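Local coordinates for sensor protein (Pseudomonas syringae pv. tomato, PDB 2R8R) that is the N-terminal sensor region of KdpD, a membrane histidine kinase that probably uses ATP to phosphorylate a histidine in two-component signalling, at residues L7-G12 against F157-I162; V35-G40 against P85-V90; L93-A98 against V144-P149; R167-R172 against A190-T195. One frame throughout, in Å; residues are numbered along the deposited sequence.

Interaction 1: L7-G12 against F157-I162; sequences LKVFLG and FDLVLI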
# COMPACT_ATOMS: atom_id res chain seq x y z
N LEU A 7 -12.08 6.28 3.11
CA LEU A 7 -10.91 5.64 2.53
C LEU A 7 -10.51 6.29 1.22
O LEU A 7 -11.32 6.40 0.30
CB LEU A 7 -11.21 4.16 2.23
CG LEU A 7 -10.05 3.23 1.83
CD1 LEU A 7 -8.86 3.17 2.87
CD2 LEU A 7 -10.66 1.83 1.53
N LYS A 8 -9.23 6.68 1.13
CA LYS A 8 -8.57 7.06 -0.11
C LYS A 8 -7.46 6.05 -0.46
O LYS A 8 -6.54 5.82 0.34
CB LYS A 8 -8.01 8.48 -0.01
CG LYS A 8 -7.43 9.02 -1.31
CD LYS A 8 -6.90 10.43 -1.16
CE LYS A 8 -6.45 10.99 -2.55
NZ LYS A 8 -5.77 12.38 -2.57
N VAL A 9 -7.56 5.44 -1.64
CA VAL A 9 -6.60 4.47 -2.12
C VAL A 9 -5.73 5.12 -3.18
O VAL A 9 -6.25 5.65 -4.15
CB VAL A 9 -7.30 3.24 -2.77
CG1 VAL A 9 -6.26 2.13 -3.28
CG2 VAL A 9 -8.36 2.68 -1.81
N PHE A 10 -4.42 5.09 -2.96
CA PHE A 10 -3.42 5.44 -3.99
C PHE A 10 -3.07 4.15 -4.72
O PHE A 10 -2.40 3.30 -4.16
CB PHE A 10 -2.21 6.08 -3.37
CG PHE A 10 -2.50 7.39 -2.68
CD1 PHE A 10 -2.24 8.62 -3.33
CD2 PHE A 10 -3.05 7.43 -1.39
CE1 PHE A 10 -2.51 9.85 -2.68
CE2 PHE A 10 -3.33 8.66 -0.74
CZ PHE A 10 -3.04 9.86 -1.37
N LEU A 11 -3.59 4.03 -5.94
CA LEU A 11 -3.44 2.84 -6.77
C LEU A 11 -2.26 2.98 -7.73
O LEU A 11 -2.08 4.04 -8.33
CB LEU A 11 -4.69 2.61 -7.60
CG LEU A 11 -4.68 1.47 -8.65
CD1 LEU A 11 -4.61 0.07 -7.96
CD2 LEU A 11 -5.93 1.60 -9.58
N GLY A 12 -1.48 1.90 -7.88
CA GLY A 12 -0.33 1.89 -8.77
C GLY A 12 -0.23 0.57 -9.52
O GLY A 12 -0.82 -0.42 -9.10
N PHE A 157 -14.01 5.64 -0.82
CA PHE A 157 -14.52 6.97 -1.07
C PHE A 157 -13.80 7.65 -2.25
O PHE A 157 -14.43 8.27 -3.10
CB PHE A 157 -14.34 7.81 0.17
CG PHE A 157 -15.13 9.06 0.16
CD1 PHE A 157 -16.50 9.03 0.36
CD2 PHE A 157 -14.52 10.29 0.01
CE1 PHE A 157 -17.25 10.20 0.38
CE2 PHE A 157 -15.27 11.46 0.02
CZ PHE A 157 -16.63 11.41 0.19
N ASP A 158 -12.48 7.54 -2.27
CA ASP A 158 -11.64 8.22 -3.24
C ASP A 158 -10.59 7.21 -3.74
O ASP A 158 -10.08 6.40 -2.99
CB ASP A 158 -10.89 9.39 -2.55
CG ASP A 158 -11.63 10.74 -2.60
OD1 ASP A 158 -12.38 11.05 -3.59
OD2 ASP A 158 -11.38 11.53 -1.64
N LEU A 159 -10.29 7.29 -5.03
CA LEU A 159 -9.22 6.52 -5.61
C LEU A 159 -8.37 7.42 -6.47
O LEU A 159 -8.90 8.17 -7.31
CB LEU A 159 -9.80 5.35 -6.44
CG LEU A 159 -8.74 4.38 -7.02
CD1 LEU A 159 -8.89 3.00 -6.40
CD2 LEU A 159 -8.88 4.29 -8.51
N VAL A 160 -7.06 7.39 -6.27
CA VAL A 160 -6.14 8.12 -7.15
C VAL A 160 -5.14 7.18 -7.79
O VAL A 160 -4.50 6.37 -7.10
CB VAL A 160 -5.48 9.36 -6.43
CG1 VAL A 160 -4.75 8.97 -5.21
CG2 VAL A 160 -4.57 10.11 -7.36
N LEU A 161 -5.03 7.26 -9.12
CA LEU A 161 -3.97 6.55 -9.88
C LEU A 161 -2.64 7.28 -9.86
O LEU A 161 -2.56 8.46 -10.22
CB LEU A 161 -4.41 6.34 -11.35
CG LEU A 161 -3.51 5.51 -12.27
CD1 LEU A 161 -3.31 4.10 -11.71
CD2 LEU A 161 -4.09 5.52 -13.74
N ILE A 162 -1.61 6.59 -9.36
CA ILE A 162 -0.24 7.08 -9.36
C ILE A 162 0.43 6.33 -10.51
O ILE A 162 0.56 5.10 -10.49
CB ILE A 162 0.48 6.84 -8.01
CG1 ILE A 162 -0.36 7.44 -6.86
CG2 ILE A 162 1.95 7.33 -8.03
CD1 ILE A 162 -0.51 8.91 -6.91
O HOH W 1 -14.53 5.06 2.27
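Strands 7-12 and 158-161 run parallel as neighbours, their axes 4.6 Å apart at the closest. Five backbone hydrogen bonds fix the register. The straightest is Ile162 N to Leu11 O, 2.8 Å with 178° at the hydrogen. Val9 is bonded twice to the same strand: its N donates to Asp158 O and its O accepts from Val160 N. On the face carrying Val9 and Leu11, the forked end of Leu159 fills the hollow between them. Its CG lies anti to the backbone N, and the fork at CG sends one methyl to each neighbour. CD1 lies alongside Val9, 4.0 Å from Val9 CB, and CD2 crosses to Leu11 CD2 at 4.1 Å. Helix 194-209 covers this face, with Ala208 against Leu159 and Ala204 against Leu161. On the other face Lys8 is extended. Its CG rests on Asp158 CB at 3.7 Å, and its CE reaches Val160 CG1 further along. The charges do not meet, since Lys8 NZ and Asp158 OD2 are 5.7 Å apart. The Phe10 ring lies alongside Val160, and Ile162 CD1 fills in at the ring edge, 4.0 Å from Phe10 CD1. Helix 19-32 closes over this ring with Ala22, Met23 and Ala26. Strand 7-12, leading into a probable Walker A loop and flanked by helices on both faces, is characteristic of the parallel alpha/beta P-loop NTPase fold.

Interaction 2: V35-G40 against P85-V90; sequences VRVMAG and PSLVLV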
# COMPACT_ATOMS: atom_id res chain seq x y z
N VAL A 35 -5.26 18.85 10.51
CA VAL A 35 -5.79 17.48 10.71
C VAL A 35 -4.85 16.69 11.61
O VAL A 35 -3.64 16.73 11.45
CB VAL A 35 -6.00 16.74 9.34
CG1 VAL A 35 -6.52 15.31 9.53
CG2 VAL A 35 -6.96 17.54 8.45
N ARG A 36 -5.42 15.98 12.58
CA ARG A 36 -4.67 15.09 13.42
C ARG A 36 -4.35 13.81 12.63
O ARG A 36 -5.14 12.87 12.58
CB ARG A 36 -5.44 14.79 14.72
CG ARG A 36 -5.58 16.01 15.69
CD ARG A 36 -6.50 15.68 16.89
NE ARG A 36 -7.89 15.47 16.46
CZ ARG A 36 -8.54 14.30 16.42
NH1 ARG A 36 -7.97 13.18 16.82
NH2 ARG A 36 -9.80 14.26 15.98
N VAL A 37 -3.18 13.82 12.02
CA VAL A 37 -2.69 12.74 11.19
C VAL A 37 -1.78 11.81 11.98
O VAL A 37 -0.98 12.26 12.78
CB VAL A 37 -1.90 13.30 9.97
CG1 VAL A 37 -1.40 12.15 9.05
CG2 VAL A 37 -2.76 14.30 9.20
N MSE A 38 -1.93 10.51 11.75
CA MSE A 38 -1.09 9.50 12.35
C MSE A 38 -0.68 8.45 11.29
O MSE A 38 -1.49 7.97 10.50
CB MSE A 38 -1.83 8.81 13.47
CG MSE A 38 -0.99 7.81 14.22
SE MSE A 38 0.31 8.66 15.42
CE MSE A 38 -1.02 9.02 16.79
N ALA A 39 0.61 8.15 11.25
CA ALA A 39 1.13 7.06 10.45
C ALA A 39 0.92 5.78 11.25
O ALA A 39 1.43 5.65 12.37
CB ALA A 39 2.61 7.30 10.12
N GLY A 40 0.14 4.86 10.68
CA GLY A 40 -0.10 3.55 11.29
C GLY A 40 0.91 2.53 10.84
O GLY A 40 1.59 1.89 11.65
N PRO A 85 -7.09 9.07 16.02
CA PRO A 85 -6.68 10.18 15.16
C PRO A 85 -7.76 10.48 14.11
O PRO A 85 -8.71 9.70 13.89
CB PRO A 85 -5.42 9.66 14.42
CG PRO A 85 -5.11 8.37 14.98
CD PRO A 85 -6.32 7.85 15.74
N SER A 86 -7.60 11.59 13.44
CA SER A 86 -8.55 11.94 12.42
C SER A 86 -8.27 11.17 11.10
O SER A 86 -9.22 10.78 10.41
CB SER A 86 -8.52 13.44 12.23
OG SER A 86 -9.14 13.81 11.03
N LEU A 87 -6.97 10.98 10.79
CA LEU A 87 -6.49 10.31 9.57
C LEU A 87 -5.38 9.35 9.92
O LEU A 87 -4.42 9.72 10.58
CB LEU A 87 -5.92 11.34 8.59
CG LEU A 87 -5.32 10.86 7.24
CD1 LEU A 87 -6.33 10.02 6.42
CD2 LEU A 87 -4.82 12.06 6.43
N VAL A 88 -5.52 8.09 9.48
CA VAL A 88 -4.43 7.10 9.63
C VAL A 88 -3.87 6.70 8.26
O VAL A 88 -4.62 6.44 7.31
CB VAL A 88 -4.84 5.84 10.47
CG1 VAL A 88 -3.68 4.86 10.61
CG2 VAL A 88 -5.29 6.27 11.84
N LEU A 89 -2.54 6.73 8.17
CA LEU A 89 -1.83 6.29 6.97
C LEU A 89 -1.43 4.83 7.09
O LEU A 89 -0.77 4.42 8.08
CB LEU A 89 -0.59 7.15 6.73
CG LEU A 89 -0.83 8.65 6.85
CD1 LEU A 89 0.47 9.35 6.49
CD2 LEU A 89 -2.01 9.08 5.98
N VAL A 90 -1.86 4.06 6.10
CA VAL A 90 -1.71 2.58 6.10
C VAL A 90 -1.25 2.08 4.72
O VAL A 90 -2.06 1.98 3.79
CB VAL A 90 -3.04 1.88 6.48
CG1 VAL A 90 -2.88 0.31 6.47
CG2 VAL A 90 -3.57 2.40 7.84
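Val37 and Leu87 lie side by side on one face of a parallel strand pair and point the same way. Val37 CG2 meets Leu87 CD2 at 4.1 Å. The other methyl, Val37 CG1, anti to the backbone N, is the branch that meets Leu89, whose side chain crosses it obliquely. Leu89 turns its CG anti to the carbonyl carbon (chi1 -47°), which brings CG to 4.2 Å from Val37 CG1. Leu24 and Ala27 of helix 19-32 cover Leu89 on this face. On the opposite face selenomethionine Met38 sets its CB on the ring of Pro85, 3.6 Å from Pro85 CG. Strand 37-39 is an outermost strand of the five-stranded parallel sheet of this P-loop NTPase-like domain, and strand 87-90 is its neighbour, at an angle of 23°. Their backbones are joined by Met38 N to Leu87 O, Leu89 N to Met38 O and Gly40 N to Leu89 O. At the entry to the pair Arg36 O is gripped twice. Ser86 N donates to it in the carbonyl plane at 2.9 Å, and Leu87 N donates from above that plane at 3.2 Å. The Arg36 chain bends at chi3 (-67°) and folds back over Ser86. Ser86 CB lies over one face of the guanidinium, toward its rim, and Arg36 NH1 hydrogen-bonds to Ala84 O. Beside it Val35 points toward the other strand, and its CG1 touches Ser86 OG at 3.4 Å. At the far end the CG1 of Val88 packs against Gly40 N, 3.8 Å away, where the chain turns a corner.

Interaction 3: L93-A98 against V144-P149; sequences LAHTNA and VRETLP. With SO4 (sulfate ion), chain E.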
# COMPACT_ATOMS: atom_id res chain seq x y z
N LEU A 93 -2.68 -2.24 1.28
CA LEU A 93 -4.08 -2.57 1.54
C LEU A 93 -4.38 -4.09 1.48
O LEU A 93 -5.27 -4.58 2.20
CB LEU A 93 -4.94 -1.81 0.50
CG LEU A 93 -6.46 -1.96 0.42
CD1 LEU A 93 -7.19 -1.63 1.75
CD2 LEU A 93 -6.96 -1.10 -0.72
N ALA A 94 -3.66 -4.79 0.60
CA ALA A 94 -3.71 -6.26 0.44
C ALA A 94 -2.88 -7.12 1.43
O ALA A 94 -2.95 -8.32 1.38
CB ALA A 94 -3.33 -6.65 -1.00
N HIS A 95 -2.13 -6.50 2.31
CA HIS A 95 -1.35 -7.21 3.31
C HIS A 95 -2.11 -8.24 4.14
O HIS A 95 -3.22 -7.99 4.67
CB HIS A 95 -0.71 -6.17 4.22
CG HIS A 95 0.21 -6.72 5.27
ND1 HIS A 95 1.53 -7.04 5.01
CD2 HIS A 95 0.04 -6.87 6.60
CE1 HIS A 95 2.11 -7.41 6.14
NE2 HIS A 95 1.23 -7.33 7.11
N THR A 96 -1.51 -9.41 4.25
CA THR A 96 -1.97 -10.47 5.14
C THR A 96 -1.20 -10.31 6.45
O THR A 96 0.02 -10.31 6.43
CB THR A 96 -1.73 -11.86 4.50
OG1 THR A 96 -2.60 -12.00 3.38
CG2 THR A 96 -2.02 -13.02 5.48
N ASN A 97 -1.92 -10.11 7.55
CA ASN A 97 -1.31 -9.77 8.83
C ASN A 97 -0.50 -10.91 9.46
O ASN A 97 -0.73 -12.06 9.17
CB ASN A 97 -2.38 -9.32 9.85
CG ASN A 97 -3.07 -8.02 9.47
OD1 ASN A 97 -2.54 -7.23 8.70
ND2 ASN A 97 -4.25 -7.79 10.03
N ALA A 98 0.41 -10.53 10.34
CA ALA A 98 1.28 -11.40 11.09
C ALA A 98 0.44 -12.33 11.92
O ALA A 98 -0.59 -11.90 12.44
CB ALA A 98 2.21 -10.53 12.02
N VAL A 144 0.37 -14.35 -7.23
CA VAL A 144 0.03 -13.30 -6.26
C VAL A 144 -0.66 -13.94 -5.06
O VAL A 144 -1.80 -14.37 -5.15
CB VAL A 144 -0.84 -12.18 -6.88
CG1 VAL A 144 -1.08 -11.04 -5.83
CG2 VAL A 144 -0.16 -11.66 -8.14
N ARG A 145 0.06 -14.00 -3.94
CA ARG A 145 -0.43 -14.66 -2.74
C ARG A 145 -1.25 -13.77 -1.79
O ARG A 145 -2.12 -14.28 -1.08
CB ARG A 145 0.75 -15.25 -1.96
CG ARG A 145 1.40 -16.40 -2.69
CD ARG A 145 2.74 -16.75 -2.09
NE ARG A 145 3.51 -17.53 -3.04
CZ ARG A 145 3.32 -18.82 -3.29
NH1 ARG A 145 2.39 -19.51 -2.67
NH2 ARG A 145 4.08 -19.41 -4.19
N GLU A 146 -0.95 -12.48 -1.73
CA GLU A 146 -1.76 -11.54 -0.93
C GLU A 146 -2.77 -10.90 -1.90
O GLU A 146 -2.40 -10.13 -2.78
CB GLU A 146 -0.86 -10.47 -0.26
CG GLU A 146 0.07 -10.99 0.86
CD GLU A 146 0.86 -9.88 1.54
OE1 GLU A 146 1.41 -9.03 0.79
OE2 GLU A 146 0.95 -9.84 2.81
N THR A 147 -4.04 -11.24 -1.75
CA THR A 147 -5.09 -10.70 -2.60
C THR A 147 -6.06 -9.80 -1.80
O THR A 147 -6.10 -9.82 -0.56
CB THR A 147 -5.92 -11.80 -3.26
OG1 THR A 147 -6.53 -12.58 -2.24
CG2 THR A 147 -5.08 -12.69 -4.21
N LEU A 148 -6.82 -9.01 -2.56
CA LEU A 148 -7.78 -8.01 -2.05
C LEU A 148 -9.11 -8.19 -2.78
O LEU A 148 -9.14 -8.27 -4.01
CB LEU A 148 -7.23 -6.58 -2.28
CG LEU A 148 -8.08 -5.43 -1.77
CD1 LEU A 148 -8.00 -5.39 -0.21
CD2 LEU A 148 -7.73 -4.08 -2.45
N PRO A 149 -10.22 -8.31 -2.04
CA PRO A 149 -11.48 -8.38 -2.78
C PRO A 149 -11.71 -7.06 -3.49
O PRO A 149 -11.45 -5.97 -2.92
CB PRO A 149 -12.54 -8.63 -1.69
CG PRO A 149 -11.78 -9.19 -0.54
CD PRO A 149 -10.44 -8.47 -0.60
S SO4 E . 5.75 -18.32 -7.10
O1 SO4 E . 7.11 -18.76 -6.79
O2 SO4 E . 5.62 -17.78 -8.44
O3 SO4 E . 4.81 -19.46 -7.04
O4 SO4 E . 5.48 -17.27 -6.12
O HOH W 2 2.16 -6.46 2.57
O HOH W 3 -1.64 -14.15 1.98
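Two loops of the P-loop NTPase-like domain meet here: residues 93-98, which follow strand 87-90, and residues 144-149, which precede helix 150-154. The apolar part joins Leu93, Ala94 and Leu148. Leu93 and Leu148 cross at about a right angle, with Leu93 CD2 against Leu148 CD2 at 3.5 Å. Ala94 points toward the other loop, its CB 4.1 Å from Leu148 CB. The polar part rests on Glu146. Its chain is extended beyond CG (chi2 -176°) and reaches across to the other loop. Lys105 NZ ties the loops from outside, bonding to Ala94 O, Thr96 OG1 and Thr147 O. His95 lies alongside Glu146, its ring plane 72° from the carboxylate plane, and its NE2 is bonded to Glu74 OE2. One water lies at the ring edge, 2.6 Å from His95 ND1, and donates to Glu146 OE1. Glu182 OE1 comes close to the same oxygen, so the crowded negative charge could raise the pKa of one of these acids. The direct bond between the loops is Thr96 N to Glu146 OE2, 2.9 Å and nearly straight at 174°, with the donor above the carboxylate plane.

Interaction 4: R167-R172 against A190-T195; sequences RELLER and AFFTQT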
# COMPACT_ATOMS: atom_id res chain seq x y z
N ARG A 167 9.38 2.19 -18.75
CA ARG A 167 10.79 2.41 -19.03
C ARG A 167 11.50 3.12 -17.88
O ARG A 167 12.62 2.78 -17.47
CB ARG A 167 10.94 3.20 -20.33
CG ARG A 167 12.29 3.05 -20.99
CD ARG A 167 12.92 4.40 -21.42
NE ARG A 167 13.40 5.10 -20.22
CZ ARG A 167 12.97 6.29 -19.78
NH1 ARG A 167 12.08 6.97 -20.44
NH2 ARG A 167 13.45 6.80 -18.65
N GLU A 168 10.81 4.12 -17.36
CA GLU A 168 11.31 4.86 -16.23
C GLU A 168 11.34 4.02 -14.96
O GLU A 168 12.28 4.11 -14.18
CB GLU A 168 10.43 6.10 -16.04
CG GLU A 168 11.06 7.06 -15.12
CD GLU A 168 10.25 8.33 -14.93
OE1 GLU A 168 9.52 8.76 -15.87
OE2 GLU A 168 10.39 8.88 -13.83
N LEU A 169 10.31 3.21 -14.73
CA LEU A 169 10.33 2.26 -13.59
C LEU A 169 11.51 1.25 -13.66
O LEU A 169 12.14 0.97 -12.65
CB LEU A 169 8.98 1.51 -13.49
CG LEU A 169 8.72 0.66 -12.24
CD1 LEU A 169 9.00 1.40 -10.95
CD2 LEU A 169 7.27 0.12 -12.28
N LEU A 170 11.80 0.73 -14.85
CA LEU A 170 13.00 -0.11 -15.09
C LEU A 170 14.32 0.63 -14.76
O LEU A 170 15.21 0.04 -14.17
CB LEU A 170 13.01 -0.62 -16.52
CG LEU A 170 11.92 -1.64 -16.85
CD1 LEU A 170 11.83 -1.93 -18.33
CD2 LEU A 170 12.17 -2.96 -16.03
N GLU A 171 14.41 1.93 -15.07
CA GLU A 171 15.59 2.69 -14.68
C GLU A 171 15.71 2.80 -13.19
O GLU A 171 16.81 2.77 -12.66
CB GLU A 171 15.54 4.12 -15.20
CG GLU A 171 16.10 4.35 -16.52
CD GLU A 171 15.91 5.79 -16.95
OE1 GLU A 171 15.13 6.54 -16.26
OE2 GLU A 171 16.50 6.18 -17.98
N ARG A 172 14.59 3.05 -12.52
CA ARG A 172 14.53 3.11 -11.04
C ARG A 172 14.98 1.81 -10.37
O ARG A 172 15.70 1.83 -9.37
CB ARG A 172 13.13 3.45 -10.56
CG ARG A 172 12.71 4.83 -10.91
CD ARG A 172 11.39 5.19 -10.27
NE ARG A 172 11.58 5.51 -8.86
CZ ARG A 172 12.09 6.67 -8.42
NH1 ARG A 172 12.49 7.60 -9.27
NH2 ARG A 172 12.23 6.88 -7.11
N ALA A 190 11.62 -11.78 -13.31
CA ALA A 190 10.47 -12.31 -14.07
C ALA A 190 9.32 -11.29 -14.13
O ALA A 190 8.55 -11.25 -15.07
CB ALA A 190 9.98 -13.68 -13.48
N PHE A 191 9.25 -10.43 -13.15
CA PHE A 191 8.16 -9.47 -13.03
C PHE A 191 8.39 -8.17 -13.77
O PHE A 191 7.55 -7.69 -14.53
CB PHE A 191 7.99 -9.16 -11.55
CG PHE A 191 6.75 -8.38 -11.24
CD1 PHE A 191 5.55 -9.03 -11.01
CD2 PHE A 191 6.79 -6.98 -11.17
CE1 PHE A 191 4.39 -8.31 -10.75
CE2 PHE A 191 5.65 -6.25 -10.88
CZ PHE A 191 4.44 -6.92 -10.67
N PHE A 192 9.54 -7.57 -13.49
CA PHE A 192 9.90 -6.25 -14.00
C PHE A 192 10.53 -6.40 -15.35
O PHE A 192 11.76 -6.42 -15.49
CB PHE A 192 10.87 -5.53 -13.06
CG PHE A 192 10.24 -5.04 -11.83
CD1 PHE A 192 9.75 -3.76 -11.76
CD2 PHE A 192 10.11 -5.86 -10.73
CE1 PHE A 192 9.14 -3.29 -10.60
CE2 PHE A 192 9.49 -5.39 -9.57
CZ PHE A 192 8.99 -4.09 -9.54
N THR A 193 9.66 -6.52 -16.34
CA THR A 193 10.01 -6.37 -17.73
C THR A 193 9.13 -5.28 -18.33
O THR A 193 8.12 -4.88 -17.76
CB THR A 193 9.87 -7.71 -18.51
OG1 THR A 193 8.48 -8.07 -18.57
CG2 THR A 193 10.69 -8.84 -17.84
N GLN A 194 9.55 -4.79 -19.47
CA GLN A 194 8.82 -3.76 -20.23
C GLN A 194 7.42 -4.26 -20.57
O GLN A 194 6.44 -3.56 -20.37
CB GLN A 194 9.64 -3.47 -21.52
CG GLN A 194 9.03 -2.47 -22.50
CD GLN A 194 8.88 -1.07 -21.92
OE1 GLN A 194 9.71 -0.62 -21.14
NE2 GLN A 194 7.82 -0.38 -22.32
N THR A 195 7.35 -5.47 -21.09
CA THR A 195 6.08 -6.07 -21.48
C THR A 195 5.14 -6.22 -20.29
O THR A 195 3.98 -5.85 -20.40
CB THR A 195 6.30 -7.47 -22.15
OG1 THR A 195 6.72 -7.28 -23.51
CG2 THR A 195 5.01 -8.28 -22.15
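An inverse gamma turn centred on Phe192 supplies much of the surface that meets helix 166-174. It forms the break between helices 185-191 and 194-209 in the C-terminal helical part of this P-loop NTPase-like domain. Phe192 is the first residue to leave helical geometry, and Thr193 is the N-cap of the next helix, its OG1 bonded to Asn196 N. The bond closing the turn, Thr193 N to Phe191 O, is weak. Contact across the gap is mostly apolar. Leu170 fits against the turn with both methyls. Its CG is anti to the carbonyl carbon (chi1 -69°), and CD2 reaches the backbone at Phe192 O, 3.5 Å away. The other methyl, Leu170 CD1, lies 3.8 Å from Gln194 OE1. Leu170 and Gln194 cross at about a right angle. The Gln194 chain bends at chi2 (63°), which brings OE1 back toward the first turn of helix 166-174. Leu197 also packs on Leu169, Leu170 and Phe192. On the helix itself Arg167 NH2 makes a salt bridge with Glu171 OE1. At the buried end Leu169 CD2 approaches the Phe192 ring at its edge, 4.2 Å from Phe192 CE1.

Overall arrangement
Interactions 1 and 2 belong to the same five-stranded parallel sheet, at its two edges, strands 158-161 and 37-39, with centres about 16 Å apart. Strand 119-125 separates strands 87-90 and 7-12. Interaction 3 joins loops, its centre about 17 Å from that of interaction 1. The two touch where Val9 CG2 meets Leu93 CD2. Residues 93-98 of interaction 3 follow closely on strand 87-90 of interaction 2. Interactions 2 and 3 come in series, both nested inside the loop closed by interaction 1. Interaction 4 comes last, its centre about 32 Å from that of interaction 2. Helix 194-209 starts there and runs back over strand 158-161. Sheet edges, loops and C-terminal helices are thus joined into one P-loop NTPase-like domain.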